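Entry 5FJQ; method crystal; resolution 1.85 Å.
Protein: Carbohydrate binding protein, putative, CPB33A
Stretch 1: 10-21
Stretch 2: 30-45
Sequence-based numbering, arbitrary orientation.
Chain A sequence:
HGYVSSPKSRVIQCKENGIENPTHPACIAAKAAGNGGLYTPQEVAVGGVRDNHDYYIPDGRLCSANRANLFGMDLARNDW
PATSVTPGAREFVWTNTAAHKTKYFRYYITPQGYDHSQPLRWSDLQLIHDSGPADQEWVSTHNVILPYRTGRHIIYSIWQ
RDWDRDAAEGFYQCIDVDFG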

# COMPACT_ATOMS: atom_id res chain seq x y z
N ARG A 10 -1.55 1.49 -5.61
CA ARG A 10 -2.66 2.37 -5.98
C ARG A 10 -2.18 3.83 -6.21
O ARG A 10 -2.66 4.47 -7.15
CB ARG A 10 -3.71 2.37 -4.86
CG ARG A 10 -5.05 2.91 -5.34
CD ARG A 10 -6.08 2.77 -4.27
NE ARG A 10 -6.50 1.41 -4.01
CZ ARG A 10 -7.39 1.15 -3.02
NH1 ARG A 10 -7.88 2.16 -2.28
NH2 ARG A 10 -7.81 -0.08 -2.78
N VAL A 11 -1.25 4.33 -5.35
CA VAL A 11 -0.71 5.70 -5.53
C VAL A 11 0.09 5.72 -6.89
O VAL A 11 0.11 6.71 -7.60
CB VAL A 11 0.19 6.25 -4.33
CG1 VAL A 11 -0.64 6.35 -3.05
CG2 VAL A 11 1.46 5.38 -4.09
N ILE A 12 0.62 4.57 -7.30
CA ILE A 12 1.46 4.53 -8.57
C ILE A 12 0.59 4.32 -9.84
O ILE A 12 0.87 4.83 -10.99
CB ILE A 12 2.53 3.37 -8.58
CG1 ILE A 12 3.62 3.56 -7.50
CG2 ILE A 12 3.17 3.23 -10.00
CD1 ILE A 12 4.37 4.86 -7.53
N GLN A 13 -0.40 3.47 -9.69
CA GLN A 13 -1.42 3.31 -10.72
C GLN A 13 -2.04 4.68 -11.04
O GLN A 13 -2.10 5.13 -12.19
CB GLN A 13 -2.48 2.31 -10.25
CG GLN A 13 -1.99 0.84 -10.26
CD GLN A 13 -1.82 0.30 -11.65
OE1 GLN A 13 -1.85 1.07 -12.60
NE2 GLN A 13 -1.64 -1.04 -11.80
N CYS A 14 -2.50 5.33 -10.03
CA CYS A 14 -3.13 6.63 -10.35
C CYS A 14 -2.14 7.77 -10.77
O CYS A 14 -2.48 8.59 -11.65
CB CYS A 14 -4.12 7.02 -9.28
SG CYS A 14 -5.75 6.20 -9.33
N LYS A 15 -0.93 7.79 -10.18
CA LYS A 15 0.08 8.75 -10.62
C LYS A 15 0.24 8.67 -12.12
O LYS A 15 0.11 9.67 -12.84
CB LYS A 15 1.43 8.56 -9.91
CG LYS A 15 2.59 9.25 -10.62
CD LYS A 15 3.84 9.24 -9.78
CE LYS A 15 4.57 7.87 -9.82
NZ LYS A 15 5.40 7.80 -11.10
N GLU A 16 0.39 7.45 -12.61
CA GLU A 16 0.75 7.22 -13.98
C GLU A 16 -0.44 7.45 -14.91
O GLU A 16 -0.28 7.64 -16.12
CB GLU A 16 1.21 5.78 -14.01
CG GLU A 16 2.67 5.64 -13.57
CD GLU A 16 3.18 4.22 -13.74
OE1 GLU A 16 2.53 3.45 -14.47
OE2 GLU A 16 4.22 3.92 -13.15
N ASN A 17 -1.65 7.39 -14.36
CA ASN A 17 -2.84 7.69 -15.15
C ASN A 17 -3.01 9.24 -15.29
O ASN A 17 -3.88 9.69 -16.06
CB ASN A 17 -4.07 7.09 -14.51
CG ASN A 17 -5.34 7.32 -15.34
OD1 ASN A 17 -6.28 8.04 -14.90
ND2 ASN A 17 -5.38 6.72 -16.54
N GLY A 18 -2.20 10.03 -14.57
CA GLY A 18 -2.28 11.54 -14.65
C GLY A 18 -2.90 12.13 -13.40
O GLY A 18 -4.10 11.91 -13.09
N ILE A 19 -2.09 12.88 -12.64
CA ILE A 19 -2.51 13.37 -11.39
C ILE A 19 -3.46 14.58 -11.62
O ILE A 19 -4.48 14.67 -10.97
CB ILE A 19 -1.32 13.80 -10.52
CG1 ILE A 19 -0.45 12.57 -10.18
CG2 ILE A 19 -1.81 14.52 -9.25
CD1 ILE A 19 0.97 12.94 -9.70
N GLU A 20 -3.12 15.46 -12.56
CA GLU A 20 -3.95 16.67 -12.80
C GLU A 20 -5.23 16.36 -13.62
O GLU A 20 -6.30 16.87 -13.32
CB GLU A 20 -3.09 17.79 -13.46
CG GLU A 20 -1.84 18.11 -12.65
CD GLU A 20 -2.18 18.42 -11.19
OE1 GLU A 20 -3.33 18.83 -10.97
OE2 GLU A 20 -1.36 18.23 -10.26
N ASN A 21 -5.09 15.51 -14.62
CA ASN A 21 -6.14 15.20 -15.59
C ASN A 21 -6.26 13.70 -15.79
O ASN A 21 -6.10 13.21 -16.87
CB ASN A 21 -5.83 15.82 -16.95
CG ASN A 21 -5.93 17.34 -16.92
OD1 ASN A 21 -4.94 18.04 -17.14
ND2 ASN A 21 -7.14 17.86 -16.63
N ALA A 30 -10.54 9.82 -7.09
CA ALA A 30 -9.46 10.12 -6.19
C ALA A 30 -9.01 11.60 -6.30
O ALA A 30 -8.73 12.21 -5.29
CB ALA A 30 -8.30 9.17 -6.38
N LYS A 31 -8.90 12.16 -7.52
CA LYS A 31 -8.56 13.58 -7.63
C LYS A 31 -9.47 14.49 -6.77
O LYS A 31 -8.96 15.32 -6.02
CB LYS A 31 -8.45 14.08 -9.08
CG LYS A 31 -8.26 15.60 -9.18
CD LYS A 31 -7.54 15.93 -10.50
CE LYS A 31 -7.19 17.41 -10.59
NZ LYS A 31 -7.86 18.26 -9.57
N ALA A 32 -10.78 14.26 -6.86
CA ALA A 32 -11.80 15.06 -6.19
C ALA A 32 -11.71 14.91 -4.65
O ALA A 32 -11.92 15.88 -3.92
CB ALA A 32 -13.19 14.70 -6.73
N ALA A 33 -11.36 13.71 -4.17
CA ALA A 33 -11.21 13.48 -2.73
C ALA A 33 -9.83 13.91 -2.10
O ALA A 33 -9.70 14.06 -0.88
CB ALA A 33 -11.55 12.03 -2.40
N GLY A 34 -8.81 14.13 -2.91
CA GLY A 34 -7.47 14.47 -2.36
C GLY A 34 -6.42 13.60 -3.00
O GLY A 34 -6.29 12.40 -2.65
N ASN A 35 -5.70 14.14 -4.00
CA ASN A 35 -4.67 13.34 -4.63
C ASN A 35 -3.35 14.09 -4.90
O ASN A 35 -2.55 13.60 -5.66
CB ASN A 35 -5.16 12.75 -5.94
CG ASN A 35 -5.07 13.76 -7.13
OD1 ASN A 35 -4.95 15.02 -6.94
ND2 ASN A 35 -5.20 13.22 -8.35
N GLY A 36 -3.14 15.28 -4.34
CA GLY A 36 -1.91 15.99 -4.74
C GLY A 36 -0.71 15.28 -4.08
O GLY A 36 0.44 15.50 -4.46
N GLY A 37 -0.95 14.44 -3.06
CA GLY A 37 0.16 13.56 -2.60
C GLY A 37 0.64 12.53 -3.63
O GLY A 37 1.55 11.74 -3.36
N LEU A 38 0.02 12.47 -4.81
CA LEU A 38 0.38 11.45 -5.78
C LEU A 38 1.71 11.76 -6.43
O LEU A 38 2.30 10.87 -7.09
CB LEU A 38 -0.70 11.21 -6.84
CG LEU A 38 -2.03 10.52 -6.50
CD1 LEU A 38 -2.98 10.58 -7.67
CD2 LEU A 38 -1.73 9.08 -6.11
N TYR A 39 2.19 13.00 -6.28
CA TYR A 39 3.53 13.41 -6.77
C TYR A 39 4.65 12.83 -5.91
O TYR A 39 5.85 12.88 -6.24
CB TYR A 39 3.63 14.95 -6.67
CG TYR A 39 3.03 15.60 -7.85
CD1 TYR A 39 3.70 15.62 -9.10
CD2 TYR A 39 1.75 16.12 -7.77
CE1 TYR A 39 3.10 16.19 -10.21
CE2 TYR A 39 1.15 16.70 -8.87
CZ TYR A 39 1.84 16.75 -10.07
OH TYR A 39 1.17 17.31 -11.11
N THR A 40 4.28 12.38 -4.70
CA THR A 40 5.31 11.95 -3.72
C THR A 40 4.90 10.59 -3.12
O THR A 40 4.70 10.45 -1.92
CB THR A 40 5.53 12.98 -2.57
OG1 THR A 40 4.30 13.19 -1.93
CG2 THR A 40 6.07 14.31 -3.02
N PRO A 41 4.72 9.58 -4.00
CA PRO A 41 4.32 8.21 -3.67
C PRO A 41 5.19 7.52 -2.61
O PRO A 41 4.70 6.62 -1.88
CB PRO A 41 4.44 7.50 -5.02
CG PRO A 41 5.49 8.29 -5.77
CD PRO A 41 5.06 9.72 -5.43
N GLN A 42 6.43 7.99 -2.47
CA GLN A 42 7.45 7.47 -1.53
C GLN A 42 7.25 7.92 -0.06
O GLN A 42 7.97 7.47 0.86
CB GLN A 42 8.85 7.86 -2.03
CG GLN A 42 9.21 9.33 -1.87
CD GLN A 42 8.71 10.22 -3.04
OE1 GLN A 42 7.80 9.84 -3.82
NE2 GLN A 42 9.35 11.39 -3.20
N GLU A 43 6.28 8.81 0.12
CA GLU A 43 6.03 9.51 1.33
C GLU A 43 4.67 9.21 1.96
O GLU A 43 4.07 10.10 2.56
CB GLU A 43 6.00 10.94 0.92
CG GLU A 43 6.53 11.89 1.90
CD GLU A 43 7.00 13.11 1.16
OE1 GLU A 43 8.10 13.03 0.54
OE2 GLU A 43 6.25 14.11 1.15
N VAL A 44 4.14 8.01 1.81
CA VAL A 44 2.86 7.73 2.43
C VAL A 44 3.30 7.24 3.80
O VAL A 44 3.44 6.02 4.05
CB VAL A 44 1.99 6.72 1.59
CG1 VAL A 44 0.68 6.42 2.23
CG2 VAL A 44 1.74 7.22 0.17
N ALA A 45 3.56 8.21 4.69
CA ALA A 45 4.49 8.01 5.82
C ALA A 45 3.88 8.41 7.13
O ALA A 45 3.09 9.35 7.16
CB ALA A 45 5.80 8.79 5.62

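Contact between residues 10-21, a helix (10-17) followed by a loop, and residues 30-45, which run from the end of a helix through a 3-10 segment (36-39) into loop. The two stretches bury 678 Å² between them, and the backbones come nearest at Lys15 and Leu38, whose CA atoms lie 5.6 Å apart. Most of the contact is apolar; two hydrogen bonds cross it, both at the loop that follows the first helix.

The first runs from Asn35 ND2 to Ile19 O, 3.1 Å with an N-H...O angle of 157°. Ile19 lies beyond the helix, and its carbonyl accepts a hydrogen bond from a side chain of the other stretch. Asn35 makes this bond in a p rotamer (chi1 82°), while its own carbonyl accepts from the backbone: Leu38 N to Asn35 O is 2.9 Å. One residue thus serves the contact through its side chain and the 3-10 segment through its main chain.

The second bond joins side chains. Tyr39 OH donates to Glu20 OE2 at 2.8 Å, with the carboxylate oxygen at the edge of the ring, near its plane. For both residues CA-to-CB points away from the opposing stretch, yet the ends come nearer; Glu20 achieves this with chi1 and chi2 both m. Over one face of the same ring stands Ile19 CD1, 3.6 Å from the centroid and 3° off the normal, a nearly axial CH-pi contact. Tyr39 therefore receives an apolar neighbor on its face and a polar one at its edge.

Lys31 reaches the same loop with its carbon chain: CD lies 3.3 Å from Ile19 O and CE 2.9 Å from Glu20 O. These are carbon-to-oxygen approaches, and the side chain forms no salt bridge with Glu20. Lys15 behaves similarly, its CD 3.5 Å from Leu38 O.

Within the first helix the main chain largely satisfies itself. Cys14 N to Arg10 O and Lys15 N to Val11 O are each 3.0 Å, and Glu16 N to Ile12 O is 3.1 Å. Val11 O, already an acceptor in this ladder, also packs against Leu38 CD2 at 3.4 Å. Gly18 N closes the run on Lys15 O at 2.9 Å; Gly18 then leaves helical angles with positive phi (107°), where a CB would jam against the preceding carbonyl oxygen. In the second stretch, Thr40 N to Gly37 O and Glu43 N to Thr40 O, both 3.1 Å, continue the turns past Leu38.

The remaining contacts are apolar. Leu38 meets Ile19 (CB to Ile19 CG1, 3.6 Å), Val11 (CD2 to Val11 CB, 3.9 Å) and Cys14 (CD1 to Cys14 CB, 4.1 Å). Pro41 CB touches Ile12 CD1 at 3.6 Å and Val11 CG2 at 3.8 Å. Arg10 makes no contact here; its guanidinium nitrogens are hydrogen-bonded elsewhere in the structure.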